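Local coordinates for putative glycoside hydrolase (Bacteroides ovatus, PDB 4ONZ), which is a putative glycoside hydrolase of unconfirmed function whose chain is built as a five-bladed beta-propeller, at residues L261-G265 and T321-E325; G272-Y276 and K302-A306; F311-Y317 and Y338-D342; G16-P21 and V347-D351. One frame throughout, in Å; residues are numbered along the deposited sequence.

Contact 1 (L261-G265 and T321-E325)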
# COMPACT_ATOMS: atom_id res chain seq x y z
N LEU A 261 6.29 10.30 3.26
CA LEU A 261 5.93 8.90 3.19
C LEU A 261 4.92 8.65 4.31
O LEU A 261 5.24 8.87 5.48
CB LEU A 261 7.15 8.00 3.39
CG LEU A 261 6.86 6.49 3.46
CD1 LEU A 261 6.28 5.97 2.14
CD2 LEU A 261 8.10 5.71 3.85
N VAL A 262 3.71 8.26 3.94
CA VAL A 262 2.71 7.83 4.91
C VAL A 262 3.04 6.36 5.19
O VAL A 262 3.15 5.54 4.27
CB VAL A 262 1.26 8.00 4.41
CG1 VAL A 262 0.28 7.29 5.33
CG2 VAL A 262 0.90 9.47 4.30
N TYR A 263 3.22 6.02 6.47
CA TYR A 263 3.56 4.66 6.82
C TYR A 263 2.74 4.16 8.00
O TYR A 263 2.13 4.94 8.73
CB TYR A 263 5.07 4.53 7.08
CG TYR A 263 5.58 5.11 8.39
CD1 TYR A 263 5.95 6.45 8.48
CD2 TYR A 263 5.73 4.31 9.51
CE1 TYR A 263 6.44 6.96 9.67
CE2 TYR A 263 6.23 4.82 10.69
CZ TYR A 263 6.58 6.14 10.77
OH TYR A 263 7.06 6.63 11.97
N ASN A 264 2.71 2.85 8.14
CA ASN A 264 1.95 2.21 9.18
C ASN A 264 2.85 1.66 10.27
O ASN A 264 3.81 0.93 9.98
CB ASN A 264 1.15 1.08 8.57
CG ASN A 264 0.16 1.59 7.55
OD1 ASN A 264 -0.77 2.29 7.90
ND2 ASN A 264 0.38 1.25 6.29
N GLY A 265 2.55 2.02 11.51
CA GLY A 265 3.31 1.54 12.65
C GLY A 265 2.49 0.52 13.40
O GLY A 265 1.30 0.70 13.58
N THR A 321 -7.92 -1.36 14.58
CA THR A 321 -6.67 -1.30 13.84
C THR A 321 -6.94 -0.76 12.43
O THR A 321 -8.00 -1.03 11.85
CB THR A 321 -5.94 -2.67 13.81
OG1 THR A 321 -4.64 -2.52 13.22
CG2 THR A 321 -6.75 -3.72 13.03
N VAL A 322 -6.02 0.04 11.91
CA VAL A 322 -6.16 0.65 10.59
C VAL A 322 -4.83 0.53 9.83
O VAL A 322 -3.76 0.64 10.43
CB VAL A 322 -6.62 2.13 10.65
CG1 VAL A 322 -7.97 2.22 11.31
CG2 VAL A 322 -5.62 3.02 11.37
N PHE A 323 -4.92 0.29 8.52
CA PHE A 323 -3.72 0.09 7.69
C PHE A 323 -3.90 0.86 6.39
O PHE A 323 -4.71 0.49 5.54
CB PHE A 323 -3.52 -1.40 7.42
CG PHE A 323 -2.18 -1.73 6.83
CD1 PHE A 323 -1.07 -1.89 7.64
CD2 PHE A 323 -2.03 -1.91 5.46
CE1 PHE A 323 0.16 -2.21 7.11
CE2 PHE A 323 -0.80 -2.23 4.93
CZ PHE A 323 0.30 -2.39 5.75
N ILE A 324 -3.14 1.95 6.28
CA ILE A 324 -3.26 2.91 5.17
C ILE A 324 -2.48 2.43 3.96
O ILE A 324 -1.29 2.14 4.07
CB ILE A 324 -2.71 4.30 5.55
CG1 ILE A 324 -3.24 4.76 6.92
CG2 ILE A 324 -3.04 5.33 4.48
CD1 ILE A 324 -4.74 4.73 7.08
N GLU A 325 -3.14 2.37 2.80
CA GLU A 325 -2.46 1.81 1.63
C GLU A 325 -2.77 2.46 0.28
O GLU A 325 -2.06 2.21 -0.70
CB GLU A 325 -2.76 0.30 1.63
CG GLU A 325 -1.95 -0.56 0.66
CD GLU A 325 -2.12 -2.04 0.96
OE1 GLU A 325 -2.40 -2.39 2.14
OE2 GLU A 325 -1.98 -2.87 0.02

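Contact 2 (G272-Y276 and K302-A306)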
# COMPACT_ATOMS: atom_id res chain seq x y z
N GLY A 272 5.45 -0.39 23.59
CA GLY A 272 4.96 0.67 22.71
C GLY A 272 4.36 1.86 23.43
O GLY A 272 4.73 2.15 24.57
N ASP A 273 3.42 2.52 22.77
CA ASP A 273 2.75 3.69 23.30
C ASP A 273 1.40 3.27 23.87
O ASP A 273 0.50 2.85 23.13
CB ASP A 273 2.60 4.73 22.20
CG ASP A 273 2.06 6.06 22.69
OD1 ASP A 273 1.37 6.10 23.74
OD2 ASP A 273 2.32 7.07 22.01
N ALA A 274 1.26 3.39 25.19
CA ALA A 274 0.04 3.02 25.90
C ALA A 274 -1.20 3.79 25.44
O ALA A 274 -2.31 3.40 25.76
CB ALA A 274 0.23 3.20 27.39
N ASN A 275 -1.03 4.91 24.74
CA ASN A 275 -2.17 5.68 24.23
C ASN A 275 -2.89 4.98 23.08
O ASN A 275 -4.00 5.39 22.70
CB ASN A 275 -1.71 7.06 23.78
CG ASN A 275 -1.35 7.96 24.94
OD1 ASN A 275 -2.23 8.51 25.59
ND2 ASN A 275 -0.06 8.14 25.19
N TYR A 276 -2.27 3.94 22.52
CA TYR A 276 -2.83 3.21 21.38
C TYR A 276 -2.90 1.72 21.70
O TYR A 276 -2.17 1.22 22.55
CB TYR A 276 -1.99 3.51 20.13
CG TYR A 276 -1.92 4.99 19.91
CD1 TYR A 276 -3.01 5.68 19.39
CD2 TYR A 276 -0.81 5.71 20.32
CE1 TYR A 276 -2.98 7.06 19.26
CE2 TYR A 276 -0.77 7.09 20.18
CZ TYR A 276 -1.86 7.75 19.65
OH TYR A 276 -1.81 9.11 19.53
N LYS A 302 3.50 10.95 17.27
CA LYS A 302 2.19 10.36 17.48
C LYS A 302 1.56 10.11 16.12
O LYS A 302 1.80 10.87 15.18
CB LYS A 302 1.30 11.32 18.27
CG LYS A 302 1.79 11.63 19.68
CD LYS A 302 1.70 10.42 20.59
CE LYS A 302 2.06 10.77 22.03
NZ LYS A 302 1.79 9.61 22.94
N PRO A 303 0.72 9.07 16.02
CA PRO A 303 0.11 8.81 14.73
C PRO A 303 -0.88 9.92 14.33
O PRO A 303 -1.45 10.57 15.20
CB PRO A 303 -0.60 7.46 14.93
CG PRO A 303 -0.82 7.33 16.39
CD PRO A 303 0.21 8.18 17.08
N PHE A 304 -1.01 10.17 13.03
CA PHE A 304 -1.95 11.18 12.56
C PHE A 304 -3.32 10.54 12.31
O PHE A 304 -4.32 11.23 12.15
CB PHE A 304 -1.44 11.87 11.29
CG PHE A 304 -1.57 11.04 10.04
CD1 PHE A 304 -0.60 10.13 9.68
CD2 PHE A 304 -2.67 11.20 9.21
CE1 PHE A 304 -0.73 9.38 8.52
CE2 PHE A 304 -2.81 10.45 8.06
CZ PHE A 304 -1.84 9.55 7.71
N PHE A 305 -3.36 9.21 12.26
CA PHE A 305 -4.61 8.50 12.00
C PHE A 305 -4.58 7.19 12.79
O PHE A 305 -3.66 6.40 12.65
CB PHE A 305 -4.76 8.25 10.49
CG PHE A 305 -6.17 7.96 10.06
CD1 PHE A 305 -7.06 9.01 9.82
CD2 PHE A 305 -6.61 6.67 9.90
CE1 PHE A 305 -8.37 8.76 9.43
CE2 PHE A 305 -7.92 6.40 9.51
CZ PHE A 305 -8.80 7.45 9.27
N ALA A 306 -5.58 6.99 13.64
CA ALA A 306 -5.62 5.82 14.51
C ALA A 306 -7.04 5.26 14.63
O ALA A 306 -7.99 5.92 14.23
CB ALA A 306 -5.08 6.19 15.88
O HOH W 1 -0.89 10.25 22.68

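Contact 3 (F311-Y317 and Y338-D342)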
# COMPACT_ATOMS: atom_id res chain seq x y z
N PHE A 311 -16.51 0.84 13.12
CA PHE A 311 -16.21 0.02 11.94
C PHE A 311 -14.72 -0.37 11.82
O PHE A 311 -14.37 -1.22 11.02
CB PHE A 311 -16.69 0.70 10.64
CG PHE A 311 -15.99 1.98 10.32
CD1 PHE A 311 -14.81 1.97 9.59
CD2 PHE A 311 -16.50 3.21 10.75
CE1 PHE A 311 -14.15 3.14 9.29
CE2 PHE A 311 -15.83 4.39 10.45
CZ PHE A 311 -14.66 4.36 9.72
N GLU A 312 -13.87 0.24 12.64
CA GLU A 312 -12.45 -0.09 12.66
C GLU A 312 -12.12 -1.12 13.73
O GLU A 312 -10.96 -1.50 13.88
CB GLU A 312 -11.65 1.19 12.89
CG GLU A 312 -11.87 2.21 11.77
CD GLU A 312 -11.45 3.63 12.11
OE1 GLU A 312 -11.27 3.95 13.30
OE2 GLU A 312 -11.32 4.44 11.17
N LYS A 313 -13.16 -1.58 14.45
CA LYS A 313 -13.02 -2.52 15.56
C LYS A 313 -13.80 -3.81 15.28
O LYS A 313 -14.69 -3.83 14.44
CB LYS A 313 -13.58 -1.90 16.84
CG LYS A 313 -12.90 -0.62 17.27
CD LYS A 313 -13.61 0.02 18.46
CE LYS A 313 -12.83 1.21 19.00
NZ LYS A 313 -12.56 2.21 17.93
N SER A 314 -13.45 -4.87 16.00
CA SER A 314 -14.12 -6.17 15.87
C SER A 314 -13.79 -7.06 17.07
O SER A 314 -13.13 -6.63 18.02
CB SER A 314 -13.67 -6.88 14.59
OG SER A 314 -12.38 -7.44 14.74
N GLY A 315 -14.26 -8.31 17.03
CA GLY A 315 -13.97 -9.28 18.09
C GLY A 315 -12.47 -9.54 18.24
O GLY A 315 -11.96 -9.62 19.35
N GLN A 316 -11.78 -9.64 17.11
CA GLN A 316 -10.34 -9.89 17.09
C GLN A 316 -9.52 -8.63 17.43
O GLN A 316 -8.42 -8.74 17.97
CB GLN A 316 -9.94 -10.44 15.72
CG GLN A 316 -8.47 -10.85 15.57
CD GLN A 316 -8.05 -11.99 16.49
OE1 GLN A 316 -8.89 -12.78 16.96
NE2 GLN A 316 -6.75 -12.10 16.74
N TYR A 317 -10.06 -7.45 17.10
CA TYR A 317 -9.39 -6.17 17.36
C TYR A 317 -10.34 -5.24 18.09
O TYR A 317 -10.86 -4.26 17.52
CB TYR A 317 -8.92 -5.54 16.04
CG TYR A 317 -7.93 -6.41 15.32
CD1 TYR A 317 -6.57 -6.32 15.60
CD2 TYR A 317 -8.34 -7.33 14.35
CE1 TYR A 317 -5.65 -7.11 14.95
CE2 TYR A 317 -7.42 -8.13 13.69
CZ TYR A 317 -6.08 -8.01 14.00
OH TYR A 317 -5.16 -8.80 13.35
N TYR A 338 -7.98 2.68 3.40
CA TYR A 338 -7.32 1.84 4.39
C TYR A 338 -8.11 0.63 4.76
O TYR A 338 -9.34 0.60 4.61
CB TYR A 338 -7.03 2.67 5.65
CG TYR A 338 -8.24 3.28 6.38
CD1 TYR A 338 -8.84 4.47 5.94
CD2 TYR A 338 -8.70 2.73 7.56
CE1 TYR A 338 -9.91 5.04 6.64
CE2 TYR A 338 -9.76 3.28 8.26
CZ TYR A 338 -10.36 4.43 7.80
OH TYR A 338 -11.41 4.96 8.54
N GLY A 339 -7.38 -0.39 5.22
CA GLY A 339 -7.97 -1.59 5.73
C GLY A 339 -8.38 -1.25 7.15
O GLY A 339 -7.60 -0.63 7.89
N CYS A 340 -9.60 -1.61 7.51
CA CYS A 340 -10.10 -1.37 8.84
C CYS A 340 -10.46 -2.71 9.47
O CYS A 340 -11.13 -3.55 8.84
CB CYS A 340 -11.27 -0.36 8.83
SG CYS A 340 -12.72 -0.82 7.86
N ALA A 341 -9.93 -2.95 10.67
CA ALA A 341 -10.18 -4.19 11.41
C ALA A 341 -9.69 -5.45 10.70
O ALA A 341 -10.23 -6.53 10.93
CB ALA A 341 -11.67 -4.30 11.74
N ASP A 342 -8.68 -5.31 9.85
CA ASP A 342 -8.17 -6.43 9.05
C ASP A 342 -9.27 -7.13 8.25
O ASP A 342 -9.13 -8.31 7.93
CB ASP A 342 -7.47 -7.48 9.94
CG ASP A 342 -5.96 -7.38 9.93
OD1 ASP A 342 -5.38 -6.73 9.04
OD2 ASP A 342 -5.35 -7.99 10.82
O HOH W 2 -11.52 -8.39 12.52

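Contact 4 (G16-P21 and V347-D351)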
# COMPACT_ATOMS: atom_id res chain seq x y z
N GLY A 16 -2.95 16.37 5.85
CA GLY A 16 -4.18 16.16 6.60
C GLY A 16 -4.81 17.49 7.01
O GLY A 16 -4.38 18.54 6.55
N PRO A 17 -5.82 17.44 7.88
CA PRO A 17 -6.36 16.23 8.49
C PRO A 17 -7.27 15.44 7.55
O PRO A 17 -7.91 16.02 6.67
CB PRO A 17 -7.18 16.78 9.67
CG PRO A 17 -7.65 18.11 9.21
CD PRO A 17 -6.62 18.63 8.23
N PHE A 18 -7.29 14.12 7.73
CA PHE A 18 -8.17 13.24 6.97
C PHE A 18 -9.36 12.92 7.86
O PHE A 18 -9.21 12.37 8.95
CB PHE A 18 -7.45 11.95 6.57
CG PHE A 18 -6.39 12.16 5.54
CD1 PHE A 18 -5.09 12.50 5.90
CD2 PHE A 18 -6.69 12.01 4.20
CE1 PHE A 18 -4.11 12.69 4.94
CE2 PHE A 18 -5.71 12.19 3.23
CZ PHE A 18 -4.42 12.54 3.61
N LEU A 19 -10.56 13.27 7.39
CA LEU A 19 -11.77 13.06 8.17
C LEU A 19 -12.63 11.95 7.55
O LEU A 19 -12.78 11.88 6.33
CB LEU A 19 -12.58 14.36 8.25
CG LEU A 19 -11.83 15.58 8.78
CD1 LEU A 19 -12.72 16.81 8.74
CD2 LEU A 19 -11.31 15.33 10.20
N ARG A 20 -13.18 11.10 8.41
CA ARG A 20 -14.05 10.01 7.98
C ARG A 20 -15.42 10.62 7.64
O ARG A 20 -16.02 11.25 8.52
CB ARG A 20 -14.21 8.99 9.11
CG ARG A 20 -12.91 8.34 9.59
CD ARG A 20 -13.09 7.76 10.99
NE ARG A 20 -11.91 7.06 11.51
CZ ARG A 20 -10.88 7.65 12.12
NH1 ARG A 20 -10.82 8.97 12.27
NH2 ARG A 20 -9.87 6.91 12.55
N PRO A 21 -15.92 10.46 6.39
CA PRO A 21 -17.25 11.01 6.10
C PRO A 21 -18.30 10.25 6.91
O PRO A 21 -18.32 9.02 6.89
CB PRO A 21 -17.43 10.80 4.59
CG PRO A 21 -16.09 10.40 4.07
CD PRO A 21 -15.34 9.79 5.21
N VAL A 347 -12.61 4.79 3.98
CA VAL A 347 -12.08 5.99 3.36
C VAL A 347 -12.11 7.18 4.32
O VAL A 347 -13.01 7.28 5.16
CB VAL A 347 -12.86 6.33 2.06
CG1 VAL A 347 -14.30 6.74 2.37
CG2 VAL A 347 -12.17 7.43 1.27
N ALA A 348 -11.11 8.05 4.19
CA ALA A 348 -11.04 9.32 4.93
C ALA A 348 -10.57 10.35 3.93
O ALA A 348 -9.82 10.03 2.99
CB ALA A 348 -10.11 9.23 6.14
N VAL A 349 -10.99 11.59 4.11
CA VAL A 349 -10.79 12.64 3.10
C VAL A 349 -10.16 13.90 3.67
O VAL A 349 -10.50 14.33 4.76
CB VAL A 349 -12.16 13.00 2.49
CG1 VAL A 349 -12.00 13.98 1.33
CG2 VAL A 349 -12.89 11.74 2.04
N CYS A 350 -9.24 14.49 2.90
CA CYS A 350 -8.54 15.73 3.25
C CYS A 350 -8.77 16.79 2.18
O CYS A 350 -8.54 16.55 0.99
CB CYS A 350 -7.05 15.45 3.39
SG CYS A 350 -6.01 16.89 3.74
N ASP A 351 -9.23 17.97 2.59
CA ASP A 351 -9.48 19.04 1.63
C ASP A 351 -8.38 20.12 1.60
O ASP A 351 -8.54 21.13 0.92
CB ASP A 351 -10.87 19.65 1.86
CG ASP A 351 -11.04 20.19 3.26
OD1 ASP A 351 -10.03 20.56 3.89
OD2 ASP A 351 -12.20 20.25 3.72
O HOH W 3 -9.46 18.12 5.53

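Contact 1 (L261-G265 and T321-E325)
Strand 261-265 approaches strand 322-325 at 6.7 Å between their axes, their N-to-C directions 153° apart, roughly antiparallel, and no backbone hydrogen bond spans the gap. The first side chain to meet the other segment is V262, whose CG1 lies 3.9 Å from CG2 of I324 in a small apolar patch. Y263 points away, and its hydroxyl is hydrogen-bonded to D242 and R299. N264 points back toward 321-325 and does most of the joining. Its OD1 accepts a hydrogen bond from I324 N at 2.9 Å, and its ND2 gives one to I324 O, also at 2.9 Å; the same ND2 lies over a face of the F323 ring, 3.6 Å from CE1. The side chain of F323 comes within about 3 Å, nearest atoms, of a bound unknown ligand, probably from the crystallisation liquor. In this buried setting the carboxamide of N264 satisfies both backbone groups of I324 much as a neighbouring strand would, so that one side chain joins two propeller blades whose sheets remain separate.

Contact 2 (G272-Y276 and K302-A306)
Y276 lays one face of its ring over P303, whose CG sits 3.7 Å from the ring centroid and 21° off the normal, a CH-pi contact. The phenol end reaches past it, with Y276 OH 3.3 Å from P303 CD, while Y276 CE1 lies 4.1 Å from A306 CB. Beside this apolar patch, D273 OD2 and K302 NZ form a 2.8 Å salt bridge. K302 NZ also donates to water 1 at 2.8 Å, and the link from that water on to Y276 OH is weak, at 3.5 Å. The carboxylate of D273 is held in place from its own side: D273 OD1 accepts from both N275 N and N275 ND2, each at 2.9 Å. Just beyond P303, F304 and F305 both face A283 in a classic beta bulge, which sets 302-306 along strand 281-288. On the other segment, the bond from Y276 N to D273 O at 3.0 Å closes a type I beta turn, overlaid by an Asx turn at D273, in the surface loop joining two adjacent strands of a propeller blade.

Contact 3 (F311-Y317 and Y338-D342)
The apolar part of this contact gathers round A341 and C340. A341 CB packs on the backbone of the loop, 3.6 Å from E312 O, and lies 4.3 Å from S314 CB. C340 CB touches E312 CG at 4.0 Å, and C340 SG meets the edge of the F311 ring, 5.2 Å from its centroid, as a sulfur-aromatic contact. The same ring continues to Y338, with F311 CE1 4.3 Å from Y338 CZ. Y338 OH donates a hydrogen bond to E312 OE2 at 2.7 Å. That carboxylate is shared: OE2 also forms a salt bridge with R20, and OE1 accepts from the backbone N of E308 and A309. At the other end water 2 donates to A341 O at 2.8 Å and lies 2.6 Å from S314 OG, and Y317 OH is 2.7 Å from D342 OD2. S314 belongs to a tight turn in which S314 N bonds to Y317 O at 3.1 Å. A341 and D342 both have positive phi, taking the chain out of strand 333-340 into the short connection to strand 344-350. E312, buried, thus gathers a phenol, a guanidinium and two backbone amides, whereas the hairpin end meets the loop through the A341 methyl group, a bridging water and the approach of Y317 to D342.

Contact 4 (G16-P21 and V347-D351)
At the centre of the contact the F18 ring lies against C350, whose CB stands over its face, 3.7 Å from the centroid and 20° off the normal, in a CH-pi contact; C350 SG follows at 4.7 Å from the same centroid. F18 CB also packs on A348 CB at 3.8 Å. The apolar surface is extended by P21, with CG 4.0 Å from V349 CG2 and CD 4.3 Å from V347 CG1, and at the other end by G16, whose CA is 3.5 Å from C350 SG. Between these groups L19 and V349 form an antiparallel, hydrogen-bonded pair: L19 N to V349 O is 2.8 Å and V349 N to L19 O is 2.9 Å. This single bridge sets the N-terminal segment along the outer edge of the last three-stranded sheet, consistent with the "velcro" closure of a beta-propeller, in which a blade is completed by the opposite end of the chain. Farther out, P17, preceded by a cis peptide bond, turns its carbonyl to water 3, which donates to P17 O at 2.8 Å and accepts from D351 N at 3.0 Å. R20 points away from 347-351, and its guanidinium forms a salt bridge with E312.

From the N terminus, segment 16-21 waits until 347-351 near the C terminus to close contact 4, so this outermost loop encloses the other three contacts and joins the chain ends at the last blade. Within it, contact 1 ties the fourth blade (245-299) to the first strand of the fifth and encloses contact 2, which brings two loops of the fourth blade region together. Contact 3 opens after contact 2 has closed and crosses contact 1, since 321-325 falls between its two segments. F305 packs on I324, Y338 and A348, thereby touching contacts 1, 3 and 4, while R20 likewise ties contact 4 to contact 3.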